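Local coordinates for protein 2-hydroxyisobutyryl-CoA synthetase (Aquincola tertiaricarbonis, PDB 6HDX) that is a synthetase of the ANL superfamily of AMP-binding enzymes, combining an AMP-binding region with a C-terminal domain of the kind that accompanies it, at residues A217-P222 against C246-G251; K271-G276 against G289-N294; A148-R153 against M281-N286; S342-L347 against Q364-R369. All coordinates share one frame; numbering follows the deposited sequence.

In the fold
All four contacts border the site of 8LH, but they sit differently in the fold. Contacts 1, 2 and 3 are buried; contact 4 is only partly so. Contacts 1 and 2 share the parallel sheet, in which strands 246-249 and 271-274 are neighbours: the first joins two strands through aromatic packing that gives way to polar groups beside the ligand, the second ties the outermost strand of this chain to a loop, mainly with polar bonds. Contact 3 lacks a clear cross-segment hydrogen bond and packs a helical histidine against the loop 281-286. Contact 4 belongs to a separate antiparallel sheet and carries the ribose-binding aspartate. Met285 of contact 3 packs on both Phe248 of contact 1 and Cys275 of contact 2.

Contact 1. Residues A217-P222 against C246-G251; sequences AFYGTP and CLFFSG. With 8LH ([[(2~{R},3~{S},4~{R},5~{R})-5-(6-aminopurin-9-yl)-3,4-bis(oxidanyl)oxolan-2-yl]methoxy-oxidanyl-phosphoryl] (2~{R})-2-methyl-3-oxidanyl-propanoate), chain B; HIU ((2R)-3-hydroxy-2-methylpropanoic acid), chain C.
Tyr219 and Phe248 cross on one face of a parallel strand pair, and here the packing is close. The tyrosine lays its CB over the Phe248 ring, a CH-pi contact of 4.0 Å from CB to the ring centroid, while Tyr219 CD1 comes within 3.6 Å of Phe248 CE2. The two ring planes are inclined at 55°. Phe248 reaches under its partner because its CG stands between the backbone N and the carbonyl carbon (chi1 70°), which tips the ring toward the neighbouring strand. On the other face, Phe218 CD1 touches Leu247 CD2 at 3.8 Å, and Phe249 receives Pro222 CA squarely over its ring centre, 4.0 Å from the centroid. Between these faces the backbones are joined by Phe218 N to Cys246 O and by a straighter bond, Phe248 N to Phe218 O, at 2.8 Å. The strands are the two arms of a beta-alpha-beta crossover, and helix 222-234 connects them; Thr221 is its N-cap, with OG1 bonded to Tyr224 N and Phe465 O. Past Gly220 the pairing slackens: the bond from Ser250 N to Gly220 O is weak, at 3.3 Å. Polar groups and water take over at this C-terminal end. Tyr219 OH and Ser250 OG are 2.6 Å apart, and a water bridges Tyr219 OH to Ser250 O. Ser250 OG also reaches the ligand pocket, within hydrogen-bonding distance of O1 of 8LH or O3 of HIU, two groups modelled in overlapping positions.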
# COMPACT_ATOMS: atom_id res chain seq x y z
N ALA A 217 8.69 3.24 -16.28
CA ALA A 217 9.46 3.56 -15.08
C ALA A 217 9.13 2.68 -13.89
O ALA A 217 8.02 2.16 -13.78
CB ALA A 217 9.30 5.04 -14.72
N PHE A 218 10.14 2.48 -13.04
CA PHE A 218 10.07 1.66 -11.82
C PHE A 218 10.58 2.44 -10.63
O PHE A 218 11.66 3.04 -10.71
CB PHE A 218 10.92 0.37 -11.98
CG PHE A 218 10.99 -0.55 -10.79
CD1 PHE A 218 11.91 -0.33 -9.76
CD2 PHE A 218 10.15 -1.66 -10.69
CE1 PHE A 218 11.97 -1.17 -8.65
CE2 PHE A 218 10.22 -2.51 -9.59
CZ PHE A 218 11.13 -2.27 -8.58
N TYR A 219 9.85 2.37 -9.51
CA TYR A 219 10.28 2.98 -8.26
C TYR A 219 10.42 1.91 -7.15
O TYR A 219 9.51 1.09 -6.97
CB TYR A 219 9.30 4.09 -7.79
CG TYR A 219 9.63 4.58 -6.39
CD1 TYR A 219 10.64 5.52 -6.18
CD2 TYR A 219 9.02 4.02 -5.26
CE1 TYR A 219 11.01 5.91 -4.90
CE2 TYR A 219 9.38 4.40 -3.98
CZ TYR A 219 10.38 5.34 -3.80
OH TYR A 219 10.73 5.70 -2.53
N GLY A 220 11.47 2.06 -6.32
CA GLY A 220 11.67 1.26 -5.12
C GLY A 220 13.02 1.53 -4.50
O GLY A 220 13.58 2.61 -4.70
N THR A 221 13.59 0.53 -3.81
CA THR A 221 14.94 0.64 -3.24
C THR A 221 15.93 0.03 -4.22
O THR A 221 15.54 -0.86 -5.00
CB THR A 221 15.06 -0.02 -1.84
OG1 THR A 221 14.85 -1.42 -1.93
CG2 THR A 221 14.15 0.64 -0.78
N PRO A 222 17.22 0.49 -4.24
CA PRO A 222 18.21 -0.14 -5.13
C PRO A 222 18.39 -1.65 -4.84
O PRO A 222 18.60 -2.43 -5.77
CB PRO A 222 19.49 0.66 -4.87
CG PRO A 222 19.07 1.91 -4.14
CD PRO A 222 17.84 1.54 -3.39
N CYS A 246 13.61 3.77 -17.33
CA CYS A 246 14.33 4.14 -16.12
C CYS A 246 13.79 3.48 -14.89
O CYS A 246 12.66 3.01 -14.85
CB CYS A 246 14.39 5.66 -15.95
SG CYS A 246 12.96 6.38 -15.12
N LEU A 247 14.64 3.48 -13.86
CA LEU A 247 14.34 3.03 -12.50
C LEU A 247 14.82 4.17 -11.62
O LEU A 247 15.90 4.70 -11.85
CB LEU A 247 15.07 1.72 -12.15
CG LEU A 247 14.78 0.48 -13.01
CD1 LEU A 247 15.79 0.36 -14.17
CD2 LEU A 247 14.81 -0.81 -12.18
N PHE A 248 13.99 4.62 -10.67
CA PHE A 248 14.37 5.70 -9.77
C PHE A 248 14.19 5.22 -8.35
O PHE A 248 13.20 4.59 -8.04
CB PHE A 248 13.64 7.02 -10.09
CG PHE A 248 12.16 7.12 -9.84
CD1 PHE A 248 11.24 6.49 -10.69
CD2 PHE A 248 11.67 7.95 -8.83
CE1 PHE A 248 9.87 6.63 -10.48
CE2 PHE A 248 10.29 8.11 -8.64
CZ PHE A 248 9.40 7.44 -9.46
N PHE A 249 15.21 5.40 -7.54
CA PHE A 249 15.25 4.84 -6.19
C PHE A 249 15.49 5.86 -5.09
O PHE A 249 16.17 6.87 -5.30
CB PHE A 249 16.40 3.80 -6.08
CG PHE A 249 16.47 2.75 -7.17
CD1 PHE A 249 15.43 1.84 -7.35
CD2 PHE A 249 17.60 2.65 -7.99
CE1 PHE A 249 15.49 0.90 -8.37
CE2 PHE A 249 17.67 1.68 -8.99
CZ PHE A 249 16.62 0.81 -9.17
N SER A 250 15.05 5.47 -3.88
CA SER A 250 15.28 6.20 -2.63
C SER A 250 15.26 5.20 -1.47
O SER A 250 14.85 4.04 -1.65
CB SER A 250 14.25 7.31 -2.44
OG SER A 250 13.00 6.83 -1.99
N GLY A 251 15.71 5.65 -0.29
CA GLY A 251 15.63 4.87 0.94
C GLY A 251 16.94 4.45 1.53
O GLY A 251 17.01 4.17 2.72
C1 8LH B . 19.41 7.57 1.46
C2 8LH B . 18.81 7.89 0.30
C3 8LH B . 19.57 8.00 -0.82
C4 8LH B . 17.29 7.76 1.85
N1 8LH B . 20.90 7.87 -0.79
N2 8LH B . 20.74 7.35 1.52
O1 8LH B . 12.73 7.07 0.73
C5 8LH B . 12.93 8.42 1.08
C6 8LH B . 12.39 8.60 2.51
C7 8LH B . 10.88 8.31 2.59
C8 8LH B . 13.16 7.72 3.53
O2 8LH B . 13.81 6.73 3.18
O3 8LH B . 13.08 8.16 4.81
P1 8LH B . 13.59 7.31 6.04
O4 8LH B . 12.87 5.94 5.82
O5 8LH B . 13.34 7.95 7.34
O6 8LH B . 15.17 7.15 5.85
C9 8LH B . 15.97 8.32 5.64
C10 8LH B . 17.41 7.88 5.62
O7 8LH B . 17.56 6.87 4.58
C11 8LH B . 18.24 9.02 5.18
O8 8LH B . 18.57 9.86 6.30
C12 8LH B . 19.47 8.28 4.60
O9 8LH B . 20.34 7.72 5.67
C13 8LH B . 18.79 7.14 3.86
N3 8LH B . 18.47 7.49 2.41
N4 8LH B . 17.50 7.99 0.55
C14 8LH B . 21.54 7.52 0.40
N5 8LH B . 18.98 8.26 -1.98
O1 HIU C . 14.22 9.49 1.30
C1 HIU C . 13.57 8.53 2.02
O2 HIU C . 14.13 7.55 2.50
C2 HIU C . 12.02 8.68 2.03
C3 HIU C . 11.29 7.97 3.18
C4 HIU C . 11.53 8.07 0.74
O3 HIU C . 12.21 6.85 0.51
O HOH W 1 12.06 3.47 -1.49

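Contact 2. Residues K271-G276 against G289-N294; sequences KVYDCG and GTEQSN. With 8LH ([[(2~{R},3~{S},4~{R},5~{R})-5-(6-aminopurin-9-yl)-3,4-bis(oxidanyl)oxolan-2-yl]methoxy-oxidanyl-phosphoryl] (2~{R})-2-methyl-3-oxidanyl-propanoate), chain B.
Lys271 NZ donates to the carbonyl oxygen Glu291 O at 2.7 Å, approaching at a tilt of 24° from the carbonyl plane. The lysine chain bends at chi3 (83°), and this turn also brings NZ to the hydroxyl of its own strand neighbour, Tyr273 OH, at 3.1 Å. Two oxygens thus share the ammonium group, while the Glu291 carboxylate remains beyond salt-bridge range. The Tyr273 ring packs alongside: Asn294 CB meets its edge at CE1, 3.8 Å away, and Glu291 CA and CG rest against OH. Further along, Gly289 N points straight at Asp274 O, 2.8 Å away. Strand 271-274 is the last of the parallel sheet in this chain, so its side turned from strand 246-249 finds partners in the loop 289-294 instead of another strand. Within that loop Thr290 OG1 accepts from Ser293 N, an ST motif. A water takes the proton of Asp274 N at 2.8 Å and donates to Asn294 O, which is bonded to Lys261 NZ as well. Val272 N, for its part, is met by Glu265 OE2. Where the strand ends, Asp274 and Cys275 bind the adenine of 8LH: its amino nitrogen N5 donates to Asp274 OD1 at 3.0 Å and to Cys275 O at 2.8 Å. The other carboxylate oxygen, Asp274 OD2, is bonded to Ser256 OG.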
# COMPACT_ATOMS: atom_id res chain seq x y z
N LYS A 271 18.05 3.39 -17.54
CA LYS A 271 18.74 4.39 -16.74
C LYS A 271 18.31 4.37 -15.29
O LYS A 271 17.16 4.08 -15.00
CB LYS A 271 18.58 5.78 -17.33
CG LYS A 271 19.47 5.97 -18.55
CD LYS A 271 19.32 7.34 -19.13
CE LYS A 271 20.16 8.37 -18.43
NZ LYS A 271 19.82 9.71 -18.93
N VAL A 272 19.26 4.62 -14.38
CA VAL A 272 19.02 4.64 -12.93
C VAL A 272 19.13 6.08 -12.43
O VAL A 272 20.09 6.77 -12.76
CB VAL A 272 19.98 3.65 -12.18
CG1 VAL A 272 20.03 3.94 -10.68
CG2 VAL A 272 19.60 2.19 -12.44
N TYR A 273 18.15 6.51 -11.65
CA TYR A 273 18.16 7.84 -11.04
C TYR A 273 18.14 7.72 -9.54
O TYR A 273 17.41 6.88 -9.00
CB TYR A 273 16.99 8.72 -11.54
CG TYR A 273 17.06 8.93 -13.04
CD1 TYR A 273 18.17 9.53 -13.63
CD2 TYR A 273 16.06 8.43 -13.87
CE1 TYR A 273 18.26 9.66 -15.02
CE2 TYR A 273 16.14 8.57 -15.26
CZ TYR A 273 17.24 9.20 -15.83
OH TYR A 273 17.32 9.34 -17.19
N ASP A 274 18.96 8.55 -8.86
CA ASP A 274 19.02 8.65 -7.40
C ASP A 274 18.14 9.82 -6.95
O ASP A 274 18.09 10.86 -7.63
CB ASP A 274 20.48 8.85 -6.95
CG ASP A 274 20.82 8.58 -5.49
OD1 ASP A 274 19.99 7.95 -4.79
OD2 ASP A 274 21.92 8.97 -5.07
N CYS A 275 17.38 9.62 -5.85
CA CYS A 275 16.54 10.63 -5.19
C CYS A 275 16.37 10.27 -3.72
O CYS A 275 16.69 9.14 -3.33
CB CYS A 275 15.19 10.83 -5.90
SG CYS A 275 14.02 9.45 -5.71
N GLY A 276 15.86 11.20 -2.92
CA GLY A 276 15.57 10.90 -1.53
C GLY A 276 16.40 11.54 -0.44
O GLY A 276 17.59 11.27 -0.31
N GLY A 289 18.52 13.27 -9.06
CA GLY A 289 19.20 13.39 -10.34
C GLY A 289 18.18 13.66 -11.44
O GLY A 289 16.97 13.48 -11.25
N THR A 290 18.67 14.17 -12.57
CA THR A 290 17.81 14.49 -13.71
C THR A 290 18.28 13.66 -14.89
O THR A 290 19.34 13.06 -14.81
CB THR A 290 17.77 16.01 -14.00
OG1 THR A 290 18.99 16.40 -14.62
CG2 THR A 290 17.53 16.86 -12.75
N GLU A 291 17.48 13.57 -15.96
CA GLU A 291 17.83 12.80 -17.15
C GLU A 291 19.26 13.10 -17.67
O GLU A 291 20.02 12.16 -17.92
CB GLU A 291 16.78 12.95 -18.25
CG GLU A 291 17.06 12.09 -19.47
CD GLU A 291 15.95 12.02 -20.51
OE1 GLU A 291 14.97 12.79 -20.41
OE2 GLU A 291 16.07 11.16 -21.41
N GLN A 292 19.64 14.38 -17.77
CA GLN A 292 20.97 14.78 -18.27
C GLN A 292 22.02 14.83 -17.16
O GLN A 292 23.16 14.41 -17.40
CB GLN A 292 20.93 16.10 -19.07
CG GLN A 292 19.94 16.11 -20.26
CD GLN A 292 18.48 16.27 -19.84
OE1 GLN A 292 18.18 16.68 -18.72
NE2 GLN A 292 17.55 15.90 -20.72
N SER A 293 21.67 15.33 -15.95
CA SER A 293 22.59 15.32 -14.80
C SER A 293 22.25 14.03 -14.05
O SER A 293 21.66 14.06 -12.95
CB SER A 293 22.35 16.55 -13.91
OG SER A 293 22.34 17.74 -14.67
N ASN A 294 22.51 12.88 -14.70
CA ASN A 294 22.08 11.55 -14.22
C ASN A 294 22.95 10.91 -13.13
O ASN A 294 22.53 9.89 -12.58
CB ASN A 294 21.89 10.57 -15.40
CG ASN A 294 23.16 10.33 -16.13
OD1 ASN A 294 23.83 11.27 -16.53
ND2 ASN A 294 23.59 9.09 -16.20
C1 8LH B . 19.41 7.57 1.46
C2 8LH B . 18.81 7.89 0.30
C3 8LH B . 19.57 8.00 -0.82
C4 8LH B . 17.29 7.76 1.85
N1 8LH B . 20.90 7.87 -0.79
N2 8LH B . 20.74 7.35 1.52
O1 8LH B . 12.73 7.07 0.73
C5 8LH B . 12.93 8.42 1.08
C6 8LH B . 12.39 8.60 2.51
C7 8LH B . 10.88 8.31 2.59
C8 8LH B . 13.16 7.72 3.53
O2 8LH B . 13.81 6.73 3.18
O3 8LH B . 13.08 8.16 4.81
P1 8LH B . 13.59 7.31 6.04
O4 8LH B . 12.87 5.94 5.82
O5 8LH B . 13.34 7.95 7.34
O6 8LH B . 15.17 7.15 5.85
C9 8LH B . 15.97 8.32 5.64
C10 8LH B . 17.41 7.88 5.62
O7 8LH B . 17.56 6.87 4.58
C11 8LH B . 18.24 9.02 5.18
O8 8LH B . 18.57 9.86 6.30
C12 8LH B . 19.47 8.28 4.60
O9 8LH B . 20.34 7.72 5.67
C13 8LH B . 18.79 7.14 3.86
N3 8LH B . 18.47 7.49 2.41
N4 8LH B . 17.50 7.99 0.55
C14 8LH B . 21.54 7.52 0.40
N5 8LH B . 18.98 8.26 -1.98
O HOH W 2 20.83 9.92 -10.35

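Contact 3. Residues A148-R153 against M281-N286; sequences ANAHAR and MSPFMN. With HIU ((2R)-3-hydroxy-2-methylpropanoic acid), chain C; 8LH ([[(2~{R},3~{S},4~{R},5~{R})-5-(6-aminopurin-9-yl)-3,4-bis(oxidanyl)oxolan-2-yl]methoxy-oxidanyl-phosphoryl] (2~{R})-2-methyl-3-oxidanyl-propanoate), chain B.
Behind one wall of the ligand pocket, helix 141-157 packs on the loop 281-286, with His151 directed edge-on at the face of Phe284. The pair is T-shaped: ring centroids lie 4.8 Å apart with planes at 67°, and between the rings the nearest atoms are His151 CE1 and Phe284 CE2, 3.7 Å apart. The CB of Phe284 points away from the helix, but its CG lies between the backbone N and the carbonyl carbon (chi1 57°), which swings the ring round to meet the histidine. Met285 covers one face of the imidazole; its CG is 3.8 Å from the ring centroid in a CH-pi contact, and its SD at 3.9 Å makes a Met-aromatic contact over the same face. Pro283, preceded by a cis peptide bond, closes in from another direction, its CA 3.2 Å from His151 NE2. Its CB also presses on Ala150 CB at 3.6 Å. The imidazole is further oriented by a hydrogen bond from ND1 to Gly180 O. Outside the pair, Met285 also packs on Ile154 and Met155 of the same helix, and Ser282 O is bonded to His329 and Arg332. The opposite face of Phe284 is turned to the pocket, where C4 of HIU sits over the ring centre; the acyl part of 8LH overlaps it in the model. Phe284 is thus an aromatic wall residue, sandwiched between bound group and second-shell histidine in the ligand site of this AMP-binding enzyme.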
# COMPACT_ATOMS: atom_id res chain seq x y z
N ALA A 148 2.76 16.07 -4.04
CA ALA A 148 2.41 15.50 -5.36
C ALA A 148 2.93 16.35 -6.53
O ALA A 148 3.47 15.79 -7.48
CB ALA A 148 0.90 15.31 -5.47
N ASN A 149 2.79 17.69 -6.43
CA ASN A 149 3.25 18.65 -7.44
C ASN A 149 4.75 18.71 -7.53
O ASN A 149 5.29 18.65 -8.64
CB ASN A 149 2.65 20.03 -7.23
CG ASN A 149 1.23 20.13 -7.74
OD1 ASN A 149 1.00 20.37 -8.92
ND2 ASN A 149 0.25 19.93 -6.88
N ALA A 150 5.44 18.76 -6.37
CA ALA A 150 6.90 18.73 -6.30
C ALA A 150 7.42 17.47 -6.95
O ALA A 150 8.30 17.55 -7.78
CB ALA A 150 7.35 18.76 -4.85
N HIS A 151 6.82 16.30 -6.63
CA HIS A 151 7.29 15.02 -7.15
C HIS A 151 7.03 14.83 -8.64
O HIS A 151 7.92 14.30 -9.30
CB HIS A 151 6.74 13.85 -6.31
CG HIS A 151 7.44 13.74 -4.99
ND1 HIS A 151 7.17 12.73 -4.12
CD2 HIS A 151 8.39 14.53 -4.44
CE1 HIS A 151 7.97 12.90 -3.09
NE2 HIS A 151 8.72 13.97 -3.23
N ALA A 152 5.85 15.25 -9.17
CA ALA A 152 5.54 15.19 -10.62
C ALA A 152 6.58 16.01 -11.41
O ALA A 152 7.09 15.54 -12.43
CB ALA A 152 4.15 15.73 -10.89
N ARG A 153 6.94 17.19 -10.89
CA ARG A 153 7.94 18.10 -11.44
C ARG A 153 9.35 17.43 -11.55
O ARG A 153 9.98 17.49 -12.61
CB ARG A 153 7.99 19.38 -10.58
CG ARG A 153 9.25 20.19 -10.68
CD ARG A 153 9.06 21.51 -9.99
NE ARG A 153 10.26 22.34 -10.04
CZ ARG A 153 10.54 23.28 -9.14
NH1 ARG A 153 9.71 23.51 -8.13
NH2 ARG A 153 11.65 24.00 -9.25
N MET A 281 11.12 14.94 5.68
CA MET A 281 11.33 15.92 4.62
C MET A 281 10.52 15.69 3.35
O MET A 281 10.92 16.19 2.31
CB MET A 281 12.84 16.04 4.28
CG MET A 281 13.71 16.57 5.41
SD MET A 281 13.08 17.96 6.39
CE MET A 281 12.79 19.23 5.12
N SER A 282 9.38 14.95 3.41
CA SER A 282 8.55 14.81 2.20
C SER A 282 8.09 16.23 1.80
O SER A 282 7.73 16.99 2.69
CB SER A 282 7.33 13.93 2.44
OG SER A 282 7.72 12.62 2.80
N PRO A 283 8.16 16.68 0.52
CA PRO A 283 8.61 15.96 -0.71
C PRO A 283 10.11 15.59 -0.66
O PRO A 283 10.97 16.45 -0.82
CB PRO A 283 8.29 16.97 -1.83
CG PRO A 283 8.31 18.33 -1.16
CD PRO A 283 7.77 18.07 0.22
N PHE A 284 10.40 14.31 -0.41
CA PHE A 284 11.76 13.77 -0.23
C PHE A 284 12.58 13.70 -1.51
O PHE A 284 13.79 13.49 -1.44
CB PHE A 284 11.70 12.39 0.46
CG PHE A 284 10.86 11.40 -0.28
CD1 PHE A 284 11.36 10.74 -1.41
CD2 PHE A 284 9.54 11.14 0.11
CE1 PHE A 284 10.56 9.85 -2.13
CE2 PHE A 284 8.76 10.22 -0.59
CZ PHE A 284 9.27 9.59 -1.70
N MET A 285 11.93 13.86 -2.69
CA MET A 285 12.66 13.91 -3.97
C MET A 285 13.36 15.30 -4.13
O MET A 285 13.92 15.58 -5.19
CB MET A 285 11.72 13.58 -5.16
CG MET A 285 11.23 12.14 -5.16
SD MET A 285 10.15 11.77 -6.57
CE MET A 285 11.35 11.61 -7.86
N ASN A 286 13.37 16.14 -3.06
CA ASN A 286 14.04 17.47 -3.05
C ASN A 286 15.55 17.38 -3.39
O ASN A 286 16.20 18.38 -3.71
CB ASN A 286 13.79 18.18 -1.71
CG ASN A 286 14.54 17.57 -0.57
OD1 ASN A 286 14.20 16.49 -0.11
ND2 ASN A 286 15.62 18.18 -0.15
O1 HIU C . 14.22 9.49 1.30
C1 HIU C . 13.57 8.53 2.02
O2 HIU C . 14.13 7.55 2.50
C2 HIU C . 12.02 8.68 2.03
C3 HIU C . 11.29 7.97 3.18
C4 HIU C . 11.53 8.07 0.74
O3 HIU C . 12.21 6.85 0.51
C1 8LH B . 19.41 7.57 1.46
C2 8LH B . 18.81 7.89 0.30
C3 8LH B . 19.57 8.00 -0.82
C4 8LH B . 17.29 7.76 1.85
N1 8LH B . 20.90 7.87 -0.79
N2 8LH B . 20.74 7.35 1.52
O1 8LH B . 12.73 7.07 0.73
C5 8LH B . 12.93 8.42 1.08
C6 8LH B . 12.39 8.60 2.51
C7 8LH B . 10.88 8.31 2.59
C8 8LH B . 13.16 7.72 3.53
O2 8LH B . 13.81 6.73 3.18
O3 8LH B . 13.08 8.16 4.81
P1 8LH B . 13.59 7.31 6.04
O4 8LH B . 12.87 5.94 5.82
O5 8LH B . 13.34 7.95 7.34
O6 8LH B . 15.17 7.15 5.85
C9 8LH B . 15.97 8.32 5.64
C10 8LH B . 17.41 7.88 5.62
O7 8LH B . 17.56 6.87 4.58
C11 8LH B . 18.24 9.02 5.18
O8 8LH B . 18.57 9.86 6.30
C12 8LH B . 19.47 8.28 4.60
O9 8LH B . 20.34 7.72 5.67
C13 8LH B . 18.79 7.14 3.86
N3 8LH B . 18.47 7.49 2.41
N4 8LH B . 17.50 7.99 0.55
C14 8LH B . 21.54 7.52 0.40
N5 8LH B . 18.98 8.26 -1.98

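Contact 4. Residues S342-L347 against Q364-R369; sequences SGDLTL and QGIFGR. With 8LH ([[(2~{R},3~{S},4~{R},5~{R})-5-(6-aminopurin-9-yl)-3,4-bis(oxidanyl)oxolan-2-yl]methoxy-oxidanyl-phosphoryl] (2~{R})-2-methyl-3-oxidanyl-propanoate), chain B.
Strands 344-347 and 366-369 run antiparallel, their short axes approaching to 4.7 Å at 164°, with Leu345 giving its N to Gly368 O and taking Phe367 N at its O, each bond 2.9 Å long. Two residues, Phe367 and Gly368, thus lie opposite the single Leu345, an offset consistent with a beta bulge. Asp344 binds the ribose: its OD1 receives the ribose hydroxyl O9 of 8LH at 2.6 Å, and OD2 receives O8 at the same length, so the carboxylate grips both hydroxyls, as an aspartate does in other ANL enzymes. Ile366 lies under both partners, its CG2 against Asp344 CB and its CB 3.5 Å from adenine C14 of 8LH. The Arg369 guanidinium turns one face to Asp344 OD1; the two are opposite in charge, yet no N-H points at the oxygen. NH1 makes a weak bond to Ser342 O, which Lys97 NZ also binds; the arginine itself is poorly ordered. At the far end Thr346 OG1 stands anti to its own backbone N (chi1 -165°) and donates to Gly365 O at 2.7 Å. Phe367 packs between Leu345, CD2 to CD2 3.8 Å, and Leu347 CB. Strand 366-369 is the outermost of an antiparallel sheet within this chain, with strand 340-347 between it and strand 322-329, which supplies Thr324 OG1 to Asp344 O and backbone bonds from Gly323 and Pro325; Ser384 of helix 383-391 reaches Phe367 O.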
# COMPACT_ATOMS: atom_id res chain seq x y z
N SER A 342 19.98 15.72 9.24
CA SER A 342 19.82 14.38 8.68
C SER A 342 20.68 13.35 9.39
O SER A 342 20.25 12.21 9.50
CB SER A 342 20.12 14.37 7.19
OG SER A 342 21.51 14.53 6.97
N GLY A 343 21.89 13.74 9.79
CA GLY A 343 22.88 12.85 10.39
C GLY A 343 23.58 11.99 9.34
O GLY A 343 24.24 11.01 9.68
N ASP A 344 23.43 12.35 8.04
CA ASP A 344 24.01 11.63 6.91
C ASP A 344 25.27 12.29 6.46
O ASP A 344 25.53 13.42 6.85
CB ASP A 344 23.02 11.56 5.74
CG ASP A 344 21.76 10.80 6.06
OD1 ASP A 344 21.86 9.66 6.51
OD2 ASP A 344 20.64 11.36 5.83
N LEU A 345 26.06 11.61 5.61
CA LEU A 345 27.26 12.20 5.05
C LEU A 345 27.11 12.30 3.54
O LEU A 345 26.56 11.40 2.91
CB LEU A 345 28.54 11.44 5.44
CG LEU A 345 29.84 12.21 5.19
CD1 LEU A 345 30.03 13.33 6.22
CD2 LEU A 345 31.04 11.29 5.14
N THR A 346 27.59 13.42 2.97
CA THR A 346 27.61 13.70 1.54
C THR A 346 28.74 14.70 1.22
O THR A 346 29.41 15.21 2.12
CB THR A 346 26.22 14.22 1.05
OG1 THR A 346 26.18 14.16 -0.37
CG2 THR A 346 25.92 15.65 1.48
N LEU A 347 28.92 14.98 -0.06
CA LEU A 347 29.80 15.97 -0.66
C LEU A 347 28.91 16.75 -1.62
O LEU A 347 28.14 16.15 -2.40
CB LEU A 347 30.95 15.31 -1.45
CG LEU A 347 32.10 16.25 -1.84
CD1 LEU A 347 33.42 15.55 -1.76
CD2 LEU A 347 31.92 16.80 -3.23
N GLN A 364 28.01 12.28 -5.84
CA GLN A 364 28.19 10.90 -5.41
C GLN A 364 27.04 10.43 -4.50
O GLN A 364 27.15 9.42 -3.80
CB GLN A 364 29.56 10.76 -4.73
CG GLN A 364 30.73 10.81 -5.70
CD GLN A 364 31.98 11.29 -5.02
OE1 GLN A 364 32.50 10.65 -4.10
NE2 GLN A 364 32.47 12.44 -5.45
N GLY A 365 25.93 11.16 -4.57
CA GLY A 365 24.76 10.92 -3.74
C GLY A 365 25.10 11.10 -2.27
O GLY A 365 25.92 11.94 -1.91
N ILE A 366 24.51 10.25 -1.43
CA ILE A 366 24.69 10.27 0.02
C ILE A 366 25.35 8.98 0.40
O ILE A 366 24.88 7.90 -0.01
CB ILE A 366 23.33 10.56 0.74
CG1 ILE A 366 22.87 12.01 0.45
CG2 ILE A 366 23.38 10.25 2.26
CD1 ILE A 366 21.43 12.26 0.60
N PHE A 367 26.50 9.08 1.11
CA PHE A 367 27.35 7.96 1.47
C PHE A 367 26.71 7.01 2.47
O PHE A 367 26.92 5.80 2.39
CB PHE A 367 28.73 8.44 1.95
CG PHE A 367 29.39 9.45 1.02
CD1 PHE A 367 29.46 9.23 -0.35
CD2 PHE A 367 29.94 10.62 1.53
CE1 PHE A 367 30.05 10.17 -1.20
CE2 PHE A 367 30.54 11.56 0.68
CZ PHE A 367 30.59 11.33 -0.68
N GLY A 368 25.93 7.56 3.38
CA GLY A 368 25.26 6.80 4.43
C GLY A 368 25.03 7.64 5.67
O GLY A 368 25.31 8.84 5.68
N ARG A 369 24.52 7.00 6.72
CA ARG A 369 24.28 7.63 8.02
C ARG A 369 25.61 7.61 8.80
O ARG A 369 26.28 6.57 8.84
CB ARG A 369 23.16 6.87 8.75
CG ARG A 369 22.43 7.70 9.77
CD ARG A 369 21.16 7.03 10.31
NE ARG A 369 19.95 7.37 9.54
CZ ARG A 369 19.34 8.55 9.58
NH1 ARG A 369 19.83 9.54 10.31
NH2 ARG A 369 18.24 8.76 8.87
C1 8LH B . 19.41 7.57 1.46
C2 8LH B . 18.81 7.89 0.30
C3 8LH B . 19.57 8.00 -0.82
C4 8LH B . 17.29 7.76 1.85
N1 8LH B . 20.90 7.87 -0.79
N2 8LH B . 20.74 7.35 1.52
O1 8LH B . 12.73 7.07 0.73
C5 8LH B . 12.93 8.42 1.08
C6 8LH B . 12.39 8.60 2.51
C7 8LH B . 10.88 8.31 2.59
C8 8LH B . 13.16 7.72 3.53
O2 8LH B . 13.81 6.73 3.18
O3 8LH B . 13.08 8.16 4.81
P1 8LH B . 13.59 7.31 6.04
O4 8LH B . 12.87 5.94 5.82
O5 8LH B . 13.34 7.95 7.34
O6 8LH B . 15.17 7.15 5.85
C9 8LH B . 15.97 8.32 5.64
C10 8LH B . 17.41 7.88 5.62
O7 8LH B . 17.56 6.87 4.58
C11 8LH B . 18.24 9.02 5.18
O8 8LH B . 18.57 9.86 6.30
C12 8LH B . 19.47 8.28 4.60
O9 8LH B . 20.34 7.72 5.67
C13 8LH B . 18.79 7.14 3.86
N3 8LH B . 18.47 7.49 2.41
N4 8LH B . 17.50 7.99 0.55
C14 8LH B . 21.54 7.52 0.40
N5 8LH B . 18.98 8.26 -1.98